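Local coordinates for protein L-ribulose 3-epimerase (PDB 7CJ7) that catalyses the manganese-dependent epimerization of ketoses at the C3 position, acting most strongly on L-ribulose and also on D-ribulose, D-allulose and D-fructose, at residues A133-L138 with I149-V154; E167-L172 with A180-D185; R94-V99 with S106-V111. One frame throughout, in Å; residues are numbered along the deposited sequence.

Overall arrangement
Three successive strands of the TIM barrel, 107-112, 148-152 and 180-185, each meet the helix just before them, in contact 3, contact 1 and contact 2 respectively. All three are buried, and their packing is mostly aliphatic, though in contact 3 a threonine hydroxyl takes part. Contact 2 buries the most surface, about 222 Å², and contact 3 the least, about 99 Å². Toward the pocket the chemistry changes: contacts 1 and 2 supply manganese ligands, contact 1 also accepts a hydrogen bond from the sugar, whereas contact 3 meets L-sorbose with a glycine and a valine, by packing. Contact 1 lies between the others, its strand bonded through the backbone to both neighbours, with centres about 8 Å from contact 2 and 10 Å from contact 3.

Contact 1. Residues A133-L138 with I149-V154; sequences AAMQRL and IDLEVV. With MN (manganese (II) ion), chain D; SOL (L-sorbose), chain C.
Glu152 OE1 takes a hydrogen bond from O4 of L-sorbose at 2.7 Å, while the other carboxylate oxygen, Glu152 OE2, binds the manganese ion at 2.1 Å. The sugar chelates the same ion through O2 and O3, so one carboxylate grips sugar and metal together; Asp185, His211 and Glu246 complete the protein's share of the site. Glu152, a probable proton donor or acceptor by similarity, lies on strand 148-152 of the TIM barrel, and helix 125-143 is the crossover helix of the beta-alpha-beta unit that this strand completes. The helix runs nearly antiparallel to the strand (154°, segment axes 10.5 Å apart). Ile149 is the main strand residue in this packing. Its chi1 of 69° places CG1 between the backbone N and the carbonyl carbon, and the extended chain beyond carries Ile149 CD1 to 3.8 Å from the backbone O of Met135. The other branch, Ile149 CG2, meets CG of Leu138 at 4.0 Å, the two side chains lying obliquely across one another. With an alanine in place of Leu138 the CG and CD2 that cover Ile149 are gone, and CG2 and CD1 of Ile149 would probably face a gap between helix and strand. Leu138 also touches Leu93 and Thr97 of helix 83-102, and Phe171 of helix 165-175 touches both Met135 and Leu151. Met135, bent at chi2 and chi3, brings SD within 4.3 Å of Ile149 CD1. Met135 and Leu151 slide past each other in opposite directions, and their closest touch is methylene to methyl, Met135 CG to Leu151 CD2 at 3.9 Å.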
loop_
_atom_site.group_PDB
_atom_site.type_symbol
_atom_site.label_atom_id
_atom_site.label_comp_id
_atom_site.label_asym_id
_atom_site.label_seq_id
_atom_site.Cartn_x
_atom_site.Cartn_y
_atom_site.Cartn_z
ATOM N N ALA A 133 -14.931 13.131 17.380
ATOM C CA ALA A 133 -15.204 13.470 18.793
ATOM C C ALA A 133 -13.951 13.175 19.623
ATOM O O ALA A 133 -13.590 14.004 20.477
ATOM C CB ALA A 133 -16.401 12.703 19.297
ATOM N N ALA A 134 -13.315 12.026 19.380
ATOM C CA ALA A 134 -12.096 11.606 20.108
ATOM C C ALA A 134 -10.999 12.644 19.882
ATOM O O ALA A 134 -10.245 12.943 20.831
ATOM C CB ALA A 134 -11.648 10.237 19.662
ATOM N N MET A 135 -10.883 13.175 18.662
ATOM C CA MET A 135 -9.787 14.125 18.357
ATOM C C MET A 135 -10.107 15.486 18.988
ATOM O O MET A 135 -9.158 16.205 19.358
ATOM C CB MET A 135 -9.535 14.245 16.854
ATOM C CG MET A 135 -8.963 12.967 16.254
ATOM S SD MET A 135 -7.420 12.393 17.027
ATOM C CE MET A 135 -8.046 11.359 18.352
ATOM N N GLN A 136 -11.385 15.825 19.149
ATOM C CA GLN A 136 -11.765 17.031 19.916
ATOM C C GLN A 136 -11.330 16.866 21.371
ATOM O O GLN A 136 -10.741 17.813 21.911
ATOM C CB GLN A 136 -13.258 17.300 19.805
ATOM C CG GLN A 136 -13.662 17.693 18.397
ATOM C CD GLN A 136 -15.156 17.795 18.242
ATOM O OE1 GLN A 136 -15.915 17.107 18.919
ATOM N NE2 GLN A 136 -15.584 18.652 17.331
ATOM N N ARG A 137 -11.640 15.732 21.994
ATOM C CA ARG A 137 -11.304 15.508 23.425
ATOM C C ARG A 137 -9.775 15.535 23.587
ATOM O O ARG A 137 -9.284 16.161 24.552
ATOM C CB ARG A 137 -11.928 14.204 23.935
ATOM C CG ARG A 137 -13.449 14.191 23.912
ATOM C CD ARG A 137 -14.023 13.021 24.693
ATOM N NE ARG A 137 -13.641 11.726 24.146
ATOM C CZ ARG A 137 -14.274 11.105 23.158
ATOM N NH1 ARG A 137 -15.314 11.665 22.578
ATOM N NH2 ARG A 137 -13.856 9.925 22.734
ATOM N N LEU A 138 -9.041 14.889 22.678
ATOM C CA LEU A 138 -7.561 14.834 22.749
ATOM C C LEU A 138 -6.996 16.241 22.535
ATOM O O LEU A 138 -6.127 16.642 23.303
ATOM C CB LEU A 138 -7.015 13.875 21.697
ATOM C CG LEU A 138 -5.493 13.880 21.569
ATOM C CD1 LEU A 138 -4.833 13.531 22.896
ATOM C CD2 LEU A 138 -5.043 12.931 20.475
ATOM N N ILE A 149 -1.643 18.459 18.111
ATOM C CA ILE A 149 -1.826 17.094 17.553
ATOM C C ILE A 149 -1.862 17.212 16.029
ATOM O O ILE A 149 -2.463 18.160 15.500
ATOM C CB ILE A 149 -3.052 16.378 18.135
ATOM C CG1 ILE A 149 -4.377 16.993 17.678
ATOM C CG2 ILE A 149 -2.943 16.335 19.651
ATOM C CD1 ILE A 149 -5.583 16.174 18.103
ATOM N N ASP A 150 -1.190 16.282 15.364
ATOM C CA ASP A 150 -1.069 16.253 13.891
ATOM C C ASP A 150 -1.564 14.881 13.432
ATOM O O ASP A 150 -0.952 13.860 13.810
ATOM C CB ASP A 150 0.366 16.561 13.469
ATOM C CG ASP A 150 0.993 17.697 14.260
ATOM O OD1 ASP A 150 0.773 18.874 13.881
ATOM O OD2 ASP A 150 1.684 17.393 15.266
ATOM N N LEU A 151 -2.647 14.867 12.668
ATOM C CA LEU A 151 -3.339 13.631 12.241
ATOM C C LEU A 151 -2.720 13.171 10.921
ATOM O O LEU A 151 -2.851 13.883 9.899
ATOM C CB LEU A 151 -4.830 13.938 12.106
ATOM C CG LEU A 151 -5.598 14.116 13.419
ATOM C CD1 LEU A 151 -5.143 15.327 14.214
ATOM C CD2 LEU A 151 -7.077 14.217 13.136
ATOM N N GLU A 152 -2.015 12.043 10.960
ATOM C CA GLU A 152 -1.262 11.537 9.795
ATOM C C GLU A 152 -2.223 10.829 8.836
ATOM O O GLU A 152 -2.806 9.798 9.205
ATOM C CB GLU A 152 -0.149 10.592 10.224
ATOM C CG GLU A 152 0.811 10.311 9.097
ATOM C CD GLU A 152 1.945 9.390 9.498
ATOM O OE1 GLU A 152 1.913 8.847 10.644
ATOM O OE2 GLU A 152 2.854 9.230 8.683
ATOM N N VAL A 153 -2.329 11.356 7.627
ATOM C CA VAL A 153 -3.035 10.704 6.489
ATOM C C VAL A 153 -2.198 9.503 6.060
ATOM O O VAL A 153 -1.012 9.676 5.752
ATOM C CB VAL A 153 -3.226 11.709 5.344
ATOM C CG1 VAL A 153 -3.867 11.044 4.138
ATOM C CG2 VAL A 153 -4.023 12.913 5.822
ATOM N N VAL A 154 -2.774 8.312 6.063
ATOM C CA VAL A 154 -2.001 7.112 5.658
ATOM C C VAL A 154 -2.804 6.364 4.602
ATOM O O VAL A 154 -3.984 6.694 4.371
ATOM C CB VAL A 154 -1.644 6.216 6.855
ATOM C CG1 VAL A 154 -0.697 6.918 7.816
ATOM C CG2 VAL A 154 -2.896 5.728 7.568
HETATM MN MN MN D . 4.712 8.306 8.666
HETATM C C1 SOL C . 2.878 4.438 9.403
HETATM O O1 SOL C . 2.870 3.904 8.099
HETATM C C2 SOL C . 3.598 5.746 9.465
HETATM O O2 SOL C . 3.752 6.416 8.458
HETATM C C3 SOL C . 4.176 6.193 10.800
HETATM O O3 SOL C . 4.416 7.581 10.806
HETATM C C4 SOL C . 3.265 5.804 11.959
HETATM O O4 SOL C . 2.000 6.451 11.805
HETATM C C5 SOL C . 3.830 6.170 13.333
HETATM O O5 SOL C . 2.836 5.937 14.330
HETATM C C6 SOL C . 5.079 5.397 13.700
HETATM O O6 SOL C . 5.577 5.823 14.972
#

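Contact 2. Residues E167-L172 with A180-D185; sequences EGLAFL and AFLHLD. With MN (manganese (II) ion), chain D.
Ala180 opens strand 180-185 of the TIM barrel with CB pointing at helix 165-175, where it meets Leu172 CD2 at 3.9 Å. Helix and strand belong to one beta-alpha-beta unit and run almost antiparallel, at 168°, with segment axes 8.6 Å apart. Phe181 turns the other way and forms a cation-pi interaction with Lys5, but its backbone stays within the contact: the second methyl of Leu172, CD1, rests against the peptide link to the next residue, 3.4 Å from Leu182 N. The two methyls of Leu172 thus straddle neighbouring parts of the strand: CD2 lies against Ala180, while CD1 lies over the Phe181-Leu182 peptide and also touches Leu182 CB. Leu182 points back at the helix with CG anti to its own N (chi1 -171°). Leu182 CD1 comes to 3.8 Å from the CA of Gly168, an approach made possible by the missing side chain there, and Leu182 CD2 meets Leu169 CD2 at 4.1 Å, the two leucines crossing at about a right angle. Ala203 of helix 198-203 touches both these leucines as well. His183 points away from the helix; its ND1 pairs with Gly110 N, and its ring meets that of His211 edge-to-face. Asp185 closes the strand with a double task. One carboxylate oxygen, OD1, caps Tyr187 N at the start of helix 186-192, which would help fix the rotation of the group. With CG anti to the backbone N (chi1 179°), Asp185 OD2 is brought to the manganese ion, 2.0 Å away.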
loop_
_atom_site.group_PDB
_atom_site.type_symbol
_atom_site.label_atom_id
_atom_site.label_comp_id
_atom_site.label_asym_id
_atom_site.label_seq_id
_atom_site.Cartn_x
_atom_site.Cartn_y
_atom_site.Cartn_z
ATOM N N GLU A 167 -9.169 14.730 2.205
ATOM C CA GLU A 167 -10.080 14.067 3.168
ATOM C C GLU A 167 -9.697 14.470 4.594
ATOM O O GLU A 167 -10.613 14.702 5.412
ATOM C CB GLU A 167 -10.047 12.550 3.017
ATOM C CG GLU A 167 -10.711 12.074 1.755
ATOM C CD GLU A 167 -10.850 10.568 1.687
ATOM O OE1 GLU A 167 -10.013 9.870 2.322
ATOM O OE2 GLU A 167 -11.771 10.098 0.994
ATOM N N GLY A 168 -8.403 14.537 4.902
ATOM C CA GLY A 168 -7.944 14.937 6.244
ATOM C C GLY A 168 -8.397 16.352 6.577
ATOM O O GLY A 168 -8.746 16.618 7.743
ATOM N N LEU A 169 -8.383 17.255 5.602
ATOM C CA LEU A 169 -8.755 18.677 5.838
ATOM C C LEU A 169 -10.267 18.789 6.116
ATOM O O LEU A 169 -10.636 19.567 6.997
ATOM C CB LEU A 169 -8.309 19.529 4.648
ATOM C CG LEU A 169 -6.798 19.713 4.513
ATOM C CD1 LEU A 169 -6.461 20.402 3.203
ATOM C CD2 LEU A 169 -6.229 20.490 5.691
ATOM N N ALA A 170 -11.116 18.010 5.438
ATOM C CA ALA A 170 -12.570 17.973 5.711
ATOM C C ALA A 170 -12.803 17.429 7.125
ATOM O O ALA A 170 -13.635 17.994 7.846
ATOM C CB ALA A 170 -13.280 17.142 4.682
ATOM N N PHE A 171 -12.065 16.394 7.521
ATOM C CA PHE A 171 -12.128 15.797 8.880
ATOM C C PHE A 171 -11.752 16.869 9.912
ATOM O O PHE A 171 -12.469 17.054 10.904
ATOM C CB PHE A 171 -11.232 14.555 8.932
ATOM C CG PHE A 171 -11.249 13.781 10.224
ATOM C CD1 PHE A 171 -10.536 14.221 11.323
ATOM C CD2 PHE A 171 -11.930 12.580 10.316
ATOM C CE1 PHE A 171 -10.530 13.497 12.502
ATOM C CE2 PHE A 171 -11.901 11.839 11.488
ATOM C CZ PHE A 171 -11.191 12.293 12.573
ATOM N N LEU A 172 -10.663 17.594 9.672
ATOM C CA LEU A 172 -10.174 18.629 10.615
ATOM C C LEU A 172 -11.197 19.766 10.715
ATOM O O LEU A 172 -11.266 20.397 11.771
ATOM C CB LEU A 172 -8.812 19.123 10.144
ATOM C CG LEU A 172 -7.655 18.191 10.482
ATOM C CD1 LEU A 172 -6.391 18.634 9.780
ATOM C CD2 LEU A 172 -7.435 18.144 11.972
ATOM N N ALA A 180 -5.134 21.296 16.286
ATOM C CA ALA A 180 -5.216 20.058 15.487
ATOM C C ALA A 180 -4.815 20.370 14.042
ATOM O O ALA A 180 -5.392 21.277 13.422
ATOM C CB ALA A 180 -6.578 19.436 15.581
ATOM N N PHE A 181 -3.844 19.631 13.527
ATOM C CA PHE A 181 -3.214 19.885 12.211
ATOM C C PHE A 181 -3.234 18.608 11.372
ATOM O O PHE A 181 -3.418 17.490 11.914
ATOM C CB PHE A 181 -1.770 20.366 12.378
ATOM C CG PHE A 181 -1.648 21.704 13.052
ATOM C CD1 PHE A 181 -1.585 21.793 14.435
ATOM C CD2 PHE A 181 -1.583 22.869 12.309
ATOM C CE1 PHE A 181 -1.472 23.023 15.060
ATOM C CE2 PHE A 181 -1.474 24.097 12.938
ATOM C CZ PHE A 181 -1.424 24.170 14.311
ATOM N N LEU A 182 -3.018 18.791 10.074
ATOM C CA LEU A 182 -2.784 17.686 9.122
ATOM C C LEU A 182 -1.311 17.276 9.207
ATOM O O LEU A 182 -0.430 18.134 9.430
ATOM C CB LEU A 182 -3.141 18.174 7.719
ATOM C CG LEU A 182 -3.176 17.105 6.636
ATOM C CD1 LEU A 182 -4.377 16.205 6.838
ATOM C CD2 LEU A 182 -3.202 17.743 5.258
ATOM N N HIS A 183 -1.062 15.994 9.040
ATOM C CA HIS A 183 0.296 15.405 8.971
ATOM C C HIS A 183 0.372 14.631 7.655
ATOM O O HIS A 183 -0.479 13.757 7.447
ATOM C CB HIS A 183 0.521 14.588 10.248
ATOM C CG HIS A 183 1.738 13.733 10.279
ATOM N ND1 HIS A 183 1.990 12.888 11.344
ATOM C CD2 HIS A 183 2.752 13.561 9.399
ATOM C CE1 HIS A 183 3.110 12.229 11.121
ATOM N NE2 HIS A 183 3.607 12.632 9.938
ATOM N N LEU A 184 1.287 15.011 6.759
ATOM C CA LEU A 184 1.444 14.343 5.447
ATOM C C LEU A 184 2.737 13.537 5.462
ATOM O O LEU A 184 3.704 13.965 6.128
ATOM C CB LEU A 184 1.447 15.368 4.315
ATOM C CG LEU A 184 0.096 16.019 4.018
ATOM C CD1 LEU A 184 0.260 17.055 2.922
ATOM C CD2 LEU A 184 -0.942 14.984 3.599
ATOM N N ASP A 185 2.722 12.409 4.763
ATOM C CA ASP A 185 3.845 11.440 4.704
ATOM C C ASP A 185 4.039 11.053 3.237
ATOM O O ASP A 185 3.089 10.517 2.636
ATOM C CB ASP A 185 3.536 10.248 5.608
ATOM C CG ASP A 185 4.615 9.179 5.619
ATOM O OD1 ASP A 185 5.221 8.953 4.573
ATOM O OD2 ASP A 185 4.817 8.586 6.680
HETATM MN MN MN D . 4.712 8.306 8.666
#

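Contact 3. Residues R94-V99 with S106-V111; sequences RKATDV and SELCGV. With SOL (L-sorbose), chain C.
Leu108 reaches out of strand 107-112 toward Ala96 and Thr97 of helix 83-102, within the TIM barrel's beta-alpha-beta unit of strand 65-72, helix 83-102 and strand 107-112. Its chi1 of 178° sets CG opposite the backbone N, and the fork of the side chain faces the helix: Leu108 CD1 lies 4.2 Å from Ala96 CB and Leu108 CD2 lies 3.8 Å from Thr97 OG1. Leu108 and Thr97 cross at about a right angle. The hydroxyl meets this methyl only by packing, since its polar partner is Leu93 O, one turn back in the helix. That bond follows from chi1 of -58°, which tucks OG1 beside the threonine's own N and leaves CG2 anti to that N. Leu70 of strand 65-72 also touches Ala96. Beyond Cys109 the chain turns a corner into the sugar pocket. Gly110, with a positive phi of 99°, has no side chain to crowd L-sorbose, and its CA lies 3.9 Å from O4 of the sugar. Val111 follows, its branch CG2 packed 3.6 Å from that same O4 of L-sorbose.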
loop_
_atom_site.group_PDB
_atom_site.type_symbol
_atom_site.label_atom_id
_atom_site.label_comp_id
_atom_site.label_asym_id
_atom_site.label_seq_id
_atom_site.Cartn_x
_atom_site.Cartn_y
_atom_site.Cartn_z
ATOM N N ARG A 94 -4.178 10.149 26.265
ATOM C CA ARG A 94 -3.865 11.017 27.432
ATOM C C ARG A 94 -2.464 10.665 27.948
ATOM O O ARG A 94 -1.664 11.582 28.183
ATOM C CB ARG A 94 -4.949 10.889 28.512
ATOM C CG ARG A 94 -6.253 11.608 28.179
ATOM C CD ARG A 94 -7.093 11.814 29.428
ATOM N NE ARG A 94 -7.384 10.541 30.074
ATOM C CZ ARG A 94 -8.436 9.775 29.795
ATOM N NH1 ARG A 94 -9.326 10.180 28.909
ATOM N NH2 ARG A 94 -8.607 8.619 30.417
ATOM N N LYS A 95 -2.160 9.377 28.089
ATOM C CA LYS A 95 -0.847 8.921 28.614
ATOM C C LYS A 95 0.263 9.361 27.650
ATOM O O LYS A 95 1.314 9.831 28.140
ATOM C CB LYS A 95 -0.829 7.405 28.816
ATOM C CG LYS A 95 0.454 6.869 29.436
ATOM C CD LYS A 95 0.690 7.352 30.854
ATOM C CE LYS A 95 2.033 6.924 31.397
ATOM N NZ LYS A 95 2.284 7.499 32.739
ATOM N N ALA A 96 0.040 9.232 26.339
ATOM C CA ALA A 96 1.019 9.622 25.299
ATOM C C ALA A 96 1.264 11.129 25.400
ATOM O O ALA A 96 2.431 11.551 25.368
ATOM C CB ALA A 96 0.548 9.217 23.925
ATOM N N THR A 97 0.199 11.909 25.568
ATOM C CA THR A 97 0.288 13.381 25.748
ATOM C C THR A 97 1.138 13.679 26.987
ATOM O O THR A 97 2.009 14.550 26.915
ATOM C CB THR A 97 -1.106 14.009 25.831
ATOM O OG1 THR A 97 -1.820 13.695 24.632
ATOM C CG2 THR A 97 -1.048 15.506 26.014
ATOM N N ASP A 98 0.890 12.973 28.086
ATOM C CA ASP A 98 1.593 13.180 29.377
ATOM C C ASP A 98 3.088 12.904 29.187
ATOM O O ASP A 98 3.916 13.670 29.714
ATOM C CB ASP A 98 1.021 12.283 30.473
ATOM C CG ASP A 98 -0.391 12.639 30.931
ATOM O OD1 ASP A 98 -0.895 13.724 30.561
ATOM O OD2 ASP A 98 -0.961 11.836 31.686
ATOM N N VAL A 99 3.424 11.828 28.486
ATOM C CA VAL A 99 4.838 11.434 28.247
ATOM C C VAL A 99 5.497 12.531 27.413
ATOM O O VAL A 99 6.603 12.956 27.763
ATOM C CB VAL A 99 4.944 10.066 27.559
ATOM C CG1 VAL A 99 6.351 9.808 27.035
ATOM C CG2 VAL A 99 4.512 8.958 28.503
ATOM N N SER A 106 6.274 19.076 21.877
ATOM C CA SER A 106 5.087 19.915 21.563
ATOM C C SER A 106 4.255 19.313 20.428
ATOM O O SER A 106 3.253 19.950 20.055
ATOM C CB SER A 106 5.514 21.316 21.234
ATOM O OG SER A 106 6.507 21.300 20.227
ATOM N N GLU A 107 4.640 18.156 19.874
ATOM C CA GLU A 107 3.900 17.542 18.736
ATOM C C GLU A 107 3.609 16.069 19.020
ATOM O O GLU A 107 4.570 15.296 19.210
ATOM C CB GLU A 107 4.695 17.675 17.437
ATOM C CG GLU A 107 5.039 19.108 17.084
ATOM C CD GLU A 107 3.861 19.971 16.660
ATOM O OE1 GLU A 107 2.797 19.403 16.305
ATOM O OE2 GLU A 107 4.013 21.221 16.670
ATOM N N LEU A 108 2.320 15.713 19.068
ATOM C CA LEU A 108 1.867 14.306 19.073
ATOM C C LEU A 108 1.263 14.030 17.702
ATOM O O LEU A 108 0.279 14.690 17.351
ATOM C CB LEU A 108 0.831 14.076 20.174
ATOM C CG LEU A 108 0.272 12.656 20.206
ATOM C CD1 LEU A 108 1.369 11.686 20.595
ATOM C CD2 LEU A 108 -0.905 12.531 21.152
ATOM N N CYS A 109 1.873 13.138 16.925
ATOM C CA CYS A 109 1.491 12.943 15.507
ATOM C C CYS A 109 1.317 11.453 15.202
ATOM O O CYS A 109 1.392 10.623 16.122
ATOM C CB CYS A 109 2.506 13.618 14.592
ATOM S SG CYS A 109 4.122 12.802 14.561
ATOM N N GLY A 110 1.000 11.138 13.952
ATOM C CA GLY A 110 0.782 9.754 13.520
ATOM C C GLY A 110 -0.695 9.393 13.451
ATOM O O GLY A 110 -1.557 10.288 13.328
ATOM N N VAL A 111 -0.971 8.097 13.486
ATOM C CA VAL A 111 -2.340 7.557 13.308
ATOM C C VAL A 111 -2.996 7.513 14.687
ATOM O O VAL A 111 -3.133 6.423 15.274
ATOM C CB VAL A 111 -2.297 6.204 12.580
ATOM C CG1 VAL A 111 -3.699 5.652 12.357
ATOM C CG2 VAL A 111 -1.565 6.346 11.253
HETATM C C1 SOL C . 2.878 4.438 9.403
HETATM O O1 SOL C . 2.870 3.904 8.099
HETATM C C2 SOL C . 3.598 5.746 9.465
HETATM O O2 SOL C . 3.752 6.416 8.458
HETATM C C3 SOL C . 4.176 6.193 10.800
HETATM O O3 SOL C . 4.416 7.581 10.806
HETATM C C4 SOL C . 3.265 5.804 11.959
HETATM O O4 SOL C . 2.000 6.451 11.805
HETATM C C5 SOL C . 3.830 6.170 13.333
HETATM O O5 SOL C . 2.836 5.937 14.330
HETATM C C6 SOL C . 5.079 5.397 13.700
HETATM O O6 SOL C . 5.577 5.823 14.972
#